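Local structure of AvrRxo1-ORF1 (Xanthomonas oryzae pv. oryzicola, 4Z8T) at residues K78-T83 and D248-M253; K84-L89 and N239-G244; R37-K42 and S109-S114; Q144-G147 and I151-I154. The protein acts as a bacterial type III effector whose polynucleotide kinase domain, a P-loop fold related to zeta toxins, probably works as a kinase. One frame throughout, in Å; residues are numbered along the deposited sequence.

Contacts 1 and 2 form one unit: both use helix 78-85, and their strands, 238-245 and 251-258, are neighbours in the central sheet. Their centres lie about 9 Å apart. Val252 N to Gly244 O, at 2.9 Å, is a probable hydrogen bond between them, and CE of selenomethionine Met253 packs 3.7 Å from Phe243 CZ. The sulfate at the probable P-loop belongs to contact 1. Contact 4, in the loop leading to the outermost strand 154-157, comes within about 6 Å of contact 2 at the nearest atoms. Contact 3 is remote, its centre about 33 Å from that of contact 1, across the chain's centre.

Contact 1: residues K78-T83 and D248-M253; sequences KTRIAT and DGEKVM. With SO4 (sulfate ion), chain D.
Ile81 lays its CD1 methyl against the start of the Lys251 side chain, 3.8 Å from Lys251 CB and only slightly farther from CG. This joins the helix that follows the probable P-loop (Walker A motif) to the beginning of strand 251-258 in the kinase sheet. The two side chains cross at about a right angle. Lys251 then bends at chi2 (-65°), carrying its tail off from Ile81 so that NZ can donate to Thr76 O in the P-loop and to Thr245 OG1. Ile185 of strand 179-185 touches both side chains from the sheet.

The outer part of the contact is looser and charged. Arg80 runs extended, its CG anti to the backbone N, and brings NH2 to 4.0 Å from Glu250 OE2. That is too far for a salt bridge, although the guanidinium and carboxylate planes are only 26° apart. A water bridges the pair weakly between Arg80 NE and Glu250 OE1. The same OE1 takes the amide of its neighbour: Lys251 N donates to Glu250 OE1 at 2.6 Å, on the anti side of the carboxylate. This bond limits how the glutamate can turn. Just before it, Glu250 N donates to Asp248 OD1 at 3.1 Å, closing an Asx turn at the approach to the strand.

At the N-terminal end of helix 78-85 the sulfate marks where a phosphate would be expected in a P-loop enzyme. Gly77 N binds it too, and Thr79 N points almost straight at sulfate O4, 3.1 Å away with an N-H...O angle of 171°.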
loop_
_atom_site.group_PDB
_atom_site.type_symbol
_atom_site.label_atom_id
_atom_site.label_comp_id
_atom_site.label_asym_id
_atom_site.label_seq_id
_atom_site.Cartn_x
_atom_site.Cartn_y
_atom_site.Cartn_z
ATOM N N LYS A 78 -20.832 8.547 -8.197
ATOM C CA LYS A 78 -22.086 7.838 -7.957
ATOM C C LYS A 78 -23.166 8.201 -8.967
ATOM O O LYS A 78 -23.859 7.324 -9.487
ATOM C CB LYS A 78 -22.572 8.087 -6.520
ATOM C CG LYS A 78 -21.579 7.579 -5.474
ATOM C CD LYS A 78 -21.936 8.017 -4.052
ATOM C CE LYS A 78 -23.214 7.394 -3.579
ATOM N NZ LYS A 78 -23.403 7.580 -2.090
ATOM N N THR A 79 -23.304 9.491 -9.258
ATOM C CA THR A 79 -24.338 9.936 -10.189
ATOM C C THR A 79 -24.172 9.346 -11.591
ATOM O O THR A 79 -25.141 8.854 -12.182
ATOM C CB THR A 79 -24.409 11.465 -10.220
ATOM O OG1 THR A 79 -24.743 11.933 -8.905
ATOM C CG2 THR A 79 -25.464 11.928 -11.210
ATOM N N ARG A 80 -22.948 9.359 -12.114
ATOM C CA ARG A 80 -22.684 8.779 -13.421
ATOM C C ARG A 80 -22.966 7.272 -13.453
ATOM O O ARG A 80 -23.511 6.752 -14.432
ATOM C CB ARG A 80 -21.242 9.078 -13.845
ATOM C CG ARG A 80 -20.942 8.713 -15.284
ATOM C CD ARG A 80 -19.490 9.018 -15.644
ATOM N NE ARG A 80 -19.067 8.254 -16.813
ATOM C CZ ARG A 80 -19.350 8.598 -18.063
ATOM N NH1 ARG A 80 -20.056 9.695 -18.303
ATOM N NH2 ARG A 80 -18.929 7.849 -19.073
ATOM N N ILE A 81 -22.613 6.569 -12.379
ATOM C CA ILE A 81 -22.939 5.140 -12.299
ATOM C C ILE A 81 -24.452 4.876 -12.307
ATOM O O ILE A 81 -24.934 3.993 -13.032
ATOM C CB ILE A 81 -22.275 4.465 -11.083
ATOM C CG1 ILE A 81 -20.787 4.249 -11.354
ATOM C CG2 ILE A 81 -22.948 3.127 -10.763
ATOM C CD1 ILE A 81 -20.487 3.203 -12.422
ATOM N N ALA A 82 -25.205 5.646 -11.523
ATOM C CA ALA A 82 -26.664 5.524 -11.532
ATOM C C ALA A 82 -27.220 5.734 -12.936
ATOM O O ALA A 82 -28.057 4.961 -13.415
ATOM C CB ALA A 82 -27.291 6.502 -10.547
ATOM N N THR A 83 -26.716 6.762 -13.614
ATOM C CA THR A 83 -27.179 7.129 -14.947
ATOM C C THR A 83 -26.904 6.044 -15.992
ATOM O O THR A 83 -27.741 5.754 -16.845
ATOM C CB THR A 83 -26.528 8.464 -15.384
ATOM O OG1 THR A 83 -26.898 9.499 -14.460
ATOM C CG2 THR A 83 -26.948 8.852 -16.801
ATOM N N ASP A 248 -6.990 4.667 -15.233
ATOM C CA ASP A 248 -7.345 5.747 -16.146
ATOM C C ASP A 248 -8.619 6.479 -15.746
ATOM O O ASP A 248 -9.102 7.353 -16.472
ATOM C CB ASP A 248 -7.423 5.247 -17.596
ATOM C CG ASP A 248 -8.569 4.283 -17.834
ATOM O OD1 ASP A 248 -9.250 3.887 -16.864
ATOM O OD2 ASP A 248 -8.781 3.905 -19.010
ATOM N N GLY A 249 -9.166 6.132 -14.583
ATOM C CA GLY A 249 -10.315 6.856 -14.088
ATOM C C GLY A 249 -11.643 6.262 -14.492
ATOM O O GLY A 249 -12.685 6.733 -14.044
ATOM N N GLU A 250 -11.638 5.223 -15.319
ATOM C CA GLU A 250 -12.928 4.648 -15.693
ATOM C C GLU A 250 -13.415 3.626 -14.674
ATOM O O GLU A 250 -12.616 2.919 -14.063
ATOM C CB GLU A 250 -12.957 4.069 -17.106
ATOM C CG GLU A 250 -14.400 3.745 -17.588
ATOM C CD GLU A 250 -15.432 4.880 -17.366
ATOM O OE1 GLU A 250 -16.078 4.944 -16.288
ATOM O OE2 GLU A 250 -15.622 5.702 -18.291
ATOM N N LYS A 251 -14.729 3.577 -14.500
ATOM C CA LYS A 251 -15.349 2.646 -13.564
ATOM C C LYS A 251 -15.455 1.268 -14.184
ATOM O O LYS A 251 -15.828 1.122 -15.357
ATOM C CB LYS A 251 -16.736 3.148 -13.178
ATOM C CG LYS A 251 -16.710 4.389 -12.285
ATOM C CD LYS A 251 -16.072 4.056 -10.945
ATOM C CE LYS A 251 -16.303 5.155 -9.931
ATOM N NZ LYS A 251 -15.433 6.353 -10.190
ATOM N N VAL A 252 -15.156 0.244 -13.388
ATOM C CA VAL A 252 -15.248 -1.127 -13.865
ATOM C C VAL A 252 -15.929 -1.956 -12.792
ATOM O O VAL A 252 -15.844 -1.629 -11.608
ATOM C CB VAL A 252 -13.865 -1.723 -14.177
ATOM C CG1 VAL A 252 -13.200 -0.974 -15.327
ATOM C CG2 VAL A 252 -12.989 -1.639 -12.957
HETATM N N MSE A 253 -16.601 -3.016 -13.214
HETATM C CA MSE A 253 -17.237 -3.930 -12.272
HETATM C C MSE A 253 -16.170 -4.715 -11.537
HETATM O O MSE A 253 -15.221 -5.234 -12.146
HETATM C CB MSE A 253 -18.143 -4.902 -13.014
HETATM C CG MSE A 253 -18.775 -5.907 -12.116
HETATM SE SE MSE A 253 -20.410 -5.166 -11.400
HETATM C CE MSE A 253 -21.483 -4.950 -13.056
HETATM S S SO4 D . -20.681 12.244 -8.586
HETATM O O1 SO4 D . -19.314 12.062 -8.129
HETATM O O2 SO4 D . -20.853 11.771 -9.961
HETATM O O3 SO4 D . -20.954 13.680 -8.534
HETATM O O4 SO4 D . -21.606 11.551 -7.699
HETATM O O HOH W 1 -18.982 6.003 -14.846
#

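Contact 2: residues K84-L89 and N239-G244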
loop_
_atom_site.group_PDB
_atom_site.type_symbol
_atom_site.label_atom_id
_atom_site.label_comp_id
_atom_site.label_asym_id
_atom_site.label_seq_id
_atom_site.Cartn_x
_atom_site.Cartn_y
_atom_site.Cartn_z
ATOM N N LYS A 84 -25.735 5.428 -15.905
ATOM C CA LYS A 84 -25.267 4.508 -16.928
ATOM C C LYS A 84 -25.590 3.052 -16.624
ATOM O O LYS A 84 -25.850 2.255 -17.540
ATOM C CB LYS A 84 -23.759 4.676 -17.048
ATOM C CG LYS A 84 -23.071 3.786 -18.049
ATOM C CD LYS A 84 -21.574 4.083 -18.032
ATOM C CE LYS A 84 -20.824 3.321 -19.110
ATOM N NZ LYS A 84 -19.486 3.944 -19.340
ATOM N N LYS A 85 -25.574 2.701 -15.340
ATOM C CA LYS A 85 -25.628 1.291 -14.957
ATOM C C LYS A 85 -26.932 0.864 -14.314
ATOM O O LYS A 85 -27.107 -0.306 -13.974
ATOM C CB LYS A 85 -24.451 0.941 -14.030
ATOM C CG LYS A 85 -23.092 1.264 -14.605
ATOM C CD LYS A 85 -22.902 0.687 -16.006
ATOM C CE LYS A 85 -22.955 -0.841 -16.030
ATOM N NZ LYS A 85 -22.786 -1.368 -17.420
ATOM N N ILE A 86 -27.860 1.798 -14.139
ATOM C CA ILE A 86 -29.180 1.453 -13.620
ATOM C C ILE A 86 -30.214 2.048 -14.573
ATOM O O ILE A 86 -30.894 3.015 -14.221
ATOM C CB ILE A 86 -29.421 1.969 -12.162
ATOM C CG1 ILE A 86 -28.168 1.783 -11.291
ATOM C CG2 ILE A 86 -30.631 1.276 -11.531
ATOM C CD1 ILE A 86 -28.234 2.533 -9.972
ATOM N N PRO A 87 -30.330 1.469 -15.783
ATOM C CA PRO A 87 -31.175 2.074 -16.829
ATOM C C PRO A 87 -32.609 2.414 -16.415
ATOM O O PRO A 87 -33.123 3.449 -16.857
ATOM C CB PRO A 87 -31.202 1.006 -17.934
ATOM C CG PRO A 87 -29.968 0.206 -17.729
ATOM C CD PRO A 87 -29.707 0.208 -16.234
ATOM N N VAL A 88 -33.272 1.570 -15.624
ATOM C CA VAL A 88 -34.651 1.876 -15.240
ATOM C C VAL A 88 -34.713 3.127 -14.364
ATOM O O VAL A 88 -35.634 3.932 -14.480
ATOM C CB VAL A 88 -35.380 0.647 -14.619
ATOM C CG1 VAL A 88 -34.992 0.418 -13.146
ATOM C CG2 VAL A 88 -36.887 0.776 -14.763
ATOM N N LEU A 89 -33.702 3.311 -13.521
ATOM C CA LEU A 89 -33.685 4.446 -12.615
ATOM C C LEU A 89 -33.265 5.691 -13.389
ATOM O O LEU A 89 -33.784 6.784 -13.141
ATOM C CB LEU A 89 -32.760 4.177 -11.436
ATOM C CG LEU A 89 -32.586 5.349 -10.479
ATOM C CD1 LEU A 89 -33.934 5.752 -9.893
ATOM C CD2 LEU A 89 -31.600 4.948 -9.381
ATOM N N ASN A 239 -30.085 -7.362 -5.262
ATOM C CA ASN A 239 -28.834 -7.544 -5.985
ATOM C C ASN A 239 -27.812 -6.506 -5.559
ATOM O O ASN A 239 -28.179 -5.429 -5.100
ATOM C CB ASN A 239 -29.070 -7.471 -7.491
ATOM C CG ASN A 239 -30.004 -8.565 -7.971
ATOM O OD1 ASN A 239 -29.738 -9.750 -7.770
ATOM N ND2 ASN A 239 -31.131 -8.170 -8.555
ATOM N N TYR A 240 -26.540 -6.858 -5.719
ATOM C CA TYR A 240 -25.410 -6.017 -5.318
ATOM C C TYR A 240 -24.397 -5.936 -6.461
ATOM O O TYR A 240 -24.015 -6.949 -7.037
ATOM C CB TYR A 240 -24.727 -6.610 -4.076
ATOM C CG TYR A 240 -23.448 -5.895 -3.702
ATOM C CD1 TYR A 240 -22.234 -6.252 -4.290
ATOM C CD2 TYR A 240 -23.449 -4.857 -2.779
ATOM C CE1 TYR A 240 -21.065 -5.595 -3.979
ATOM C CE2 TYR A 240 -22.268 -4.192 -2.448
ATOM C CZ TYR A 240 -21.082 -4.569 -3.060
ATOM O OH TYR A 240 -19.906 -3.923 -2.735
ATOM N N ARG A 241 -23.934 -4.721 -6.771
ATOM C CA ARG A 241 -22.825 -4.554 -7.712
ATOM C C ARG A 241 -21.849 -3.558 -7.136
ATOM O O ARG A 241 -22.259 -2.530 -6.582
ATOM C CB ARG A 241 -23.326 -4.032 -9.063
ATOM C CG ARG A 241 -24.026 -5.087 -9.905
ATOM C CD ARG A 241 -24.596 -4.463 -11.179
ATOM N NE ARG A 241 -25.777 -3.650 -10.869
ATOM C CZ ARG A 241 -26.223 -2.670 -11.646
ATOM N NH1 ARG A 241 -25.578 -2.380 -12.770
ATOM N NH2 ARG A 241 -27.293 -1.977 -11.286
ATOM N N LEU A 242 -20.564 -3.860 -7.270
ATOM C CA LEU A 242 -19.498 -2.994 -6.784
ATOM C C LEU A 242 -18.699 -2.509 -7.970
ATOM O O LEU A 242 -18.203 -3.306 -8.745
ATOM C CB LEU A 242 -18.546 -3.789 -5.890
ATOM C CG LEU A 242 -17.229 -3.093 -5.500
ATOM C CD1 LEU A 242 -17.459 -1.784 -4.728
ATOM C CD2 LEU A 242 -16.425 -4.076 -4.649
ATOM N N PHE A 243 -18.556 -1.191 -8.094
ATOM C CA PHE A 243 -17.768 -0.628 -9.193
ATOM C C PHE A 243 -16.595 0.088 -8.590
ATOM O O PHE A 243 -16.764 0.822 -7.630
ATOM C CB PHE A 243 -18.600 0.374 -10.007
ATOM C CG PHE A 243 -19.744 -0.254 -10.746
ATOM C CD1 PHE A 243 -19.562 -0.811 -12.002
ATOM C CD2 PHE A 243 -21.006 -0.321 -10.165
ATOM C CE1 PHE A 243 -20.636 -1.408 -12.679
ATOM C CE2 PHE A 243 -22.074 -0.910 -10.842
ATOM C CZ PHE A 243 -21.890 -1.452 -12.080
ATOM N N GLY A 244 -15.411 -0.137 -9.148
ATOM C CA GLY A 244 -14.204 0.507 -8.669
ATOM C C GLY A 244 -13.591 1.292 -9.803
ATOM O O GLY A 244 -14.090 1.246 -10.927
#
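Arg241 reaches from strand 238-245 and grips the backbone carbonyl of Lys85 with two nitrogens, tying a central strand of the P-loop kinase sheet to the C-terminal end of helix 78-85. This is the tight part of the contact. Arg241 NH1 donates to Lys85 O at 2.8 Å, with an N-H...O angle of 157°. Arg241 NH2 reaches the same Lys85 O at 3.2 Å in a more bent bond. The oxygen lies almost exactly in the guanidinium plane, while both donors approach it from one face of the carbonyl plane. Two bonds to a single atom fix the rotation of the guanidinium, and the partial negative charge of the helix end may strengthen the grip. The arginine chain bends at chi3 (-73°), which swings the group across to the helix end. Glu181 is a second, long and weak ionic partner of NH2.

Next to the grip, Ile86 crosses the arginine obliquely, its CG1 3.9 Å from Arg241 NH2. Its side chain continues into buried packing against Phe68 and Leu70 of strand 66-71.

The looser, partly solvent-facing side belongs to the Lys85 side chain. Its methylenes pass at a slant by the CE1 and CZ atoms of Phe243, without a stack, CG lying 3.9 Å from Phe243 CZ. Bends at chi2 and chi3 keep CE beside Phe243 CE1 before NZ turns away; Lys85 NZ stays 5.5 Å from Arg241 NH1, so the like charges do not meet. Between the two sides, Arg241 NH1 sits at the edge of the Phe243 ring, in the plane of that ring, and 3.7 Å from Lys85 CB.

Contact 3: residues R37-K42 and S109-S114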
loop_
_atom_site.group_PDB
_atom_site.type_symbol
_atom_site.label_atom_id
_atom_site.label_comp_id
_atom_site.label_asym_id
_atom_site.label_seq_id
_atom_site.Cartn_x
_atom_site.Cartn_y
_atom_site.Cartn_z
ATOM N N ARG A 37 -41.758 26.599 9.584
ATOM C CA ARG A 37 -42.680 25.477 9.488
ATOM C C ARG A 37 -43.283 25.430 8.089
ATOM O O ARG A 37 -43.384 24.360 7.476
ATOM C CB ARG A 37 -43.782 25.664 10.538
ATOM C CG ARG A 37 -44.497 24.407 10.983
ATOM C CD ARG A 37 -45.044 24.567 12.404
ATOM N NE ARG A 37 -45.705 25.845 12.642
ATOM C CZ ARG A 37 -45.568 26.563 13.755
ATOM N NH1 ARG A 37 -44.796 26.133 14.740
ATOM N NH2 ARG A 37 -46.208 27.717 13.883
ATOM N N LYS A 38 -43.663 26.595 7.571
ATOM C CA LYS A 38 -44.240 26.683 6.233
ATOM C C LYS A 38 -43.233 26.293 5.150
ATOM O O LYS A 38 -43.591 25.619 4.183
ATOM C CB LYS A 38 -44.771 28.093 5.965
ATOM C CG LYS A 38 -46.018 28.470 6.753
ATOM C CD LYS A 38 -46.476 29.876 6.359
ATOM C CE LYS A 38 -47.425 30.500 7.386
ATOM N NZ LYS A 38 -48.783 29.893 7.375
ATOM N N LEU A 39 -41.989 26.734 5.309
ATOM C CA LEU A 39 -40.928 26.386 4.359
ATOM C C LEU A 39 -40.712 24.879 4.349
ATOM O O LEU A 39 -40.560 24.266 3.280
ATOM C CB LEU A 39 -39.623 27.104 4.721
ATOM C CG LEU A 39 -38.415 26.799 3.826
ATOM C CD1 LEU A 39 -38.731 27.096 2.366
ATOM C CD2 LEU A 39 -37.192 27.591 4.291
ATOM N N HIS A 40 -40.700 24.286 5.536
ATOM C CA HIS A 40 -40.555 22.831 5.651
ATOM C C HIS A 40 -41.648 22.119 4.881
ATOM O O HIS A 40 -41.383 21.164 4.148
ATOM C CB HIS A 40 -40.606 22.389 7.111
ATOM C CG HIS A 40 -39.431 22.829 7.918
ATOM N ND1 HIS A 40 -39.399 22.759 9.294
ATOM C CD2 HIS A 40 -38.237 23.357 7.540
ATOM C CE1 HIS A 40 -38.239 23.217 9.731
ATOM N NE2 HIS A 40 -37.519 23.590 8.686
ATOM N N GLU A 41 -42.888 22.566 5.067
ATOM C CA GLU A 41 -44.022 21.924 4.423
ATOM C C GLU A 41 -43.908 22.024 2.908
ATOM O O GLU A 41 -44.205 21.071 2.181
ATOM C CB GLU A 41 -45.340 22.536 4.930
ATOM C CG GLU A 41 -45.591 22.256 6.407
ATOM C CD GLU A 41 -46.597 23.209 7.053
ATOM O OE1 GLU A 41 -47.151 24.089 6.356
ATOM O OE2 GLU A 41 -46.825 23.074 8.274
ATOM N N LYS A 42 -43.459 23.179 2.435
ATOM C CA LYS A 42 -43.304 23.403 1.010
ATOM C C LYS A 42 -42.232 22.481 0.437
ATOM O O LYS A 42 -42.441 21.850 -0.595
ATOM C CB LYS A 42 -42.923 24.852 0.724
ATOM C CG LYS A 42 -42.843 25.142 -0.762
ATOM C CD LYS A 42 -42.347 26.548 -1.070
ATOM C CE LYS A 42 -40.841 26.659 -0.905
ATOM N NZ LYS A 42 -40.303 27.893 -1.560
ATOM N N SER A 109 -29.811 23.728 -0.490
ATOM C CA SER A 109 -29.833 24.967 -1.249
ATOM C C SER A 109 -31.063 25.797 -0.875
ATOM O O SER A 109 -30.954 27.001 -0.616
ATOM C CB SER A 109 -29.830 24.679 -2.749
ATOM O OG SER A 109 -29.880 25.888 -3.486
ATOM N N SER A 110 -32.222 25.146 -0.821
ATOM C CA SER A 110 -33.457 25.844 -0.481
ATOM C C SER A 110 -33.397 26.407 0.932
ATOM O O SER A 110 -33.832 27.534 1.177
ATOM C CB SER A 110 -34.675 24.931 -0.636
ATOM O OG SER A 110 -34.958 24.687 -2.004
ATOM N N LEU A 111 -32.887 25.622 1.871
ATOM C CA LEU A 111 -32.815 26.100 3.254
ATOM C C LEU A 111 -31.809 27.233 3.368
ATOM O O LEU A 111 -31.996 28.173 4.150
ATOM C CB LEU A 111 -32.426 24.965 4.193
ATOM C CG LEU A 111 -33.480 23.865 4.314
ATOM C CD1 LEU A 111 -32.939 22.725 5.161
ATOM C CD2 LEU A 111 -34.768 24.422 4.931
ATOM N N ALA A 112 -30.741 27.149 2.578
ATOM C CA ALA A 112 -29.689 28.160 2.624
ATOM C C ALA A 112 -30.134 29.487 2.031
ATOM O O ALA A 112 -29.678 30.545 2.476
ATOM C CB ALA A 112 -28.423 27.660 1.922
ATOM N N LYS A 113 -31.011 29.438 1.034
ATOM C CA LYS A 113 -31.535 30.667 0.440
ATOM C C LYS A 113 -32.728 31.212 1.234
ATOM O O LYS A 113 -32.934 32.427 1.279
ATOM C CB LYS A 113 -31.856 30.498 -1.061
ATOM C CG LYS A 113 -32.980 29.547 -1.390
ATOM C CD LYS A 113 -33.250 29.437 -2.913
ATOM C CE LYS A 113 -34.655 28.888 -3.209
ATOM N NZ LYS A 113 -35.018 28.834 -4.650
ATOM N N SER A 114 -33.502 30.320 1.860
ATOM C CA SER A 114 -34.621 30.733 2.724
ATOM C C SER A 114 -35.637 31.630 2.001
ATOM O O SER A 114 -36.205 32.558 2.605
ATOM C CB SER A 114 -34.092 31.427 3.985
ATOM O OG SER A 114 -33.339 30.531 4.791
#
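Leu39 meets Leu111 where the long helix 34-60 packs against the short helix 108-113. The Leu39 CB heads toward the shorter helix, and CG follows in the extended direction, anti to the backbone N (chi1 178°). There the side chain forks. CD1 stands farther off, whereas CD2 does the touching: it comes to 4.0 Å from Leu111 CD2, methyl against methyl, and to 4.4 Å from Ser114 CA just beyond the helix.

The same Leu111 methyl faces the rim of the His40 ring, near its plane, with Leu111 CD2 4.5 Å from His40 CD2. The ring is held by NE2, which is hydrogen-bonded to Glu129 of helix 123-141, and Trp32 meets it edge-to-face.

Ser114 leaves the helix with positive phi (56°), and its OG turns back to donate to Leu111 O at 2.8 Å. No hydrogen bond joins the segments 37-42 and 109-114 themselves. The chemistry thus implies a small apolar contact of one methyl pair, pinned from its margin by Arg36 of helix 34-60, whose NH1 bonds Ser114 OG and NH2 Leu111 O, and by a salt bridge from Lys42 to Glu115 just past the short helix.

Contact 4: residues Q144-G147 and I151-I154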
loop_
_atom_site.group_PDB
_atom_site.type_symbol
_atom_site.label_atom_id
_atom_site.label_comp_id
_atom_site.label_asym_id
_atom_site.label_seq_id
_atom_site.Cartn_x
_atom_site.Cartn_y
_atom_site.Cartn_z
ATOM N N GLN A 144 -45.519 4.707 1.540
ATOM C CA GLN A 144 -46.079 5.394 0.380
ATOM C C GLN A 144 -46.472 4.426 -0.743
ATOM O O GLN A 144 -45.691 3.539 -1.123
ATOM C CB GLN A 144 -45.071 6.417 -0.155
ATOM C CG GLN A 144 -45.571 7.200 -1.348
ATOM C CD GLN A 144 -46.735 8.098 -0.993
ATOM O OE1 GLN A 144 -46.668 8.860 -0.026
ATOM N NE2 GLN A 144 -47.815 8.002 -1.760
ATOM N N LYS A 145 -47.683 4.599 -1.271
ATOM C CA LYS A 145 -48.171 3.772 -2.369
ATOM C C LYS A 145 -48.272 4.567 -3.660
ATOM O O LYS A 145 -48.400 5.795 -3.649
ATOM C CB LYS A 145 -49.564 3.218 -2.050
ATOM C CG LYS A 145 -49.689 2.535 -0.703
ATOM C CD LYS A 145 -48.855 1.270 -0.621
ATOM C CE LYS A 145 -49.194 0.458 0.638
ATOM N NZ LYS A 145 -48.920 1.203 1.902
ATOM N N THR A 146 -48.235 3.843 -4.774
ATOM C CA THR A 146 -48.506 4.410 -6.085
ATOM C C THR A 146 -50.002 4.311 -6.365
ATOM O O THR A 146 -50.778 3.884 -5.500
ATOM C CB THR A 146 -47.796 3.634 -7.164
ATOM O OG1 THR A 146 -48.333 2.309 -7.201
ATOM C CG2 THR A 146 -46.290 3.558 -6.867
ATOM N N GLY A 147 -50.393 4.674 -7.586
ATOM C CA GLY A 147 -51.791 4.618 -7.990
ATOM C C GLY A 147 -52.354 3.211 -8.125
ATOM O O GLY A 147 -53.572 3.025 -8.142
ATOM N N ILE A 151 -46.466 -0.610 -3.144
ATOM C CA ILE A 151 -45.485 0.163 -2.397
ATOM C C ILE A 151 -44.599 0.901 -3.399
ATOM O O ILE A 151 -44.163 0.325 -4.396
ATOM C CB ILE A 151 -44.648 -0.770 -1.489
ATOM C CG1 ILE A 151 -45.455 -1.147 -0.240
ATOM C CG2 ILE A 151 -43.345 -0.126 -1.071
ATOM C CD1 ILE A 151 -45.599 -0.012 0.776
ATOM N N ALA A 152 -44.339 2.181 -3.141
ATOM C CA ALA A 152 -43.499 2.989 -4.017
ATOM C C ALA A 152 -42.023 2.607 -3.918
ATOM O O ALA A 152 -41.476 2.481 -2.825
ATOM C CB ALA A 152 -43.656 4.462 -3.662
ATOM N N SER A 153 -41.372 2.466 -5.066
ATOM C CA SER A 153 -39.917 2.322 -5.090
ATOM C C SER A 153 -39.293 3.645 -4.679
ATOM O O SER A 153 -39.838 4.718 -4.957
ATOM C CB SER A 153 -39.429 1.946 -6.485
ATOM O OG SER A 153 -39.696 0.577 -6.753
ATOM N N ILE A 154 -38.152 3.570 -4.009
ATOM C CA ILE A 154 -37.498 4.771 -3.498
ATOM C C ILE A 154 -36.000 4.679 -3.734
ATOM O O ILE A 154 -35.460 3.603 -3.976
ATOM C CB ILE A 154 -37.786 5.004 -1.988
ATOM C CG1 ILE A 154 -37.217 3.859 -1.140
ATOM C CG2 ILE A 154 -39.277 5.165 -1.741
ATOM C CD1 ILE A 154 -37.462 4.022 0.377
#
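Lys145 and Ile151 are joined by a single beta bridge, their CA atoms 4.5 Å apart, in the loop between helix 123-141 and strand 154-157, the outermost strand of the P-loop kinase sheet on this side. One backbone hydrogen bond flanks the bridge: Ala152 N donates to Gln144 O at 2.8 Å, nearly straight at 167°. Gln144 also bonds within its own segment, bending at chi2 so that its NE2 reaches Lys145 O, 3.0 Å away and close to the amide plane of the glutamine.

The apolar contacts lie around this bridge. The aliphatic part of Lys145 crosses the end of Ile151, CE resting 3.6 Å from Ile151 CD1. Two bends, at chi2 and chi4, fold the lysine chain over that methyl and let NZ bond back to Ser143 O. Deeper in, Thr146 CG2 lies 4.0 Å from Ala152 CA; the threonine rotamer (chi1 64°) that sends this methyl to the alanine leaves OG1 to bond Glu59.

Further polar anchoring comes from helix 34-60 and from the sheet: Gly147 N is hydrogen-bonded to Glu56, while Ile154 begins the strand with backbone bonds to Thr66 and Phe68. Back at the bridge, the small Ala152 side chain sits close beside the accepting carbonyl, its CB 3.4 Å from Gln144 O.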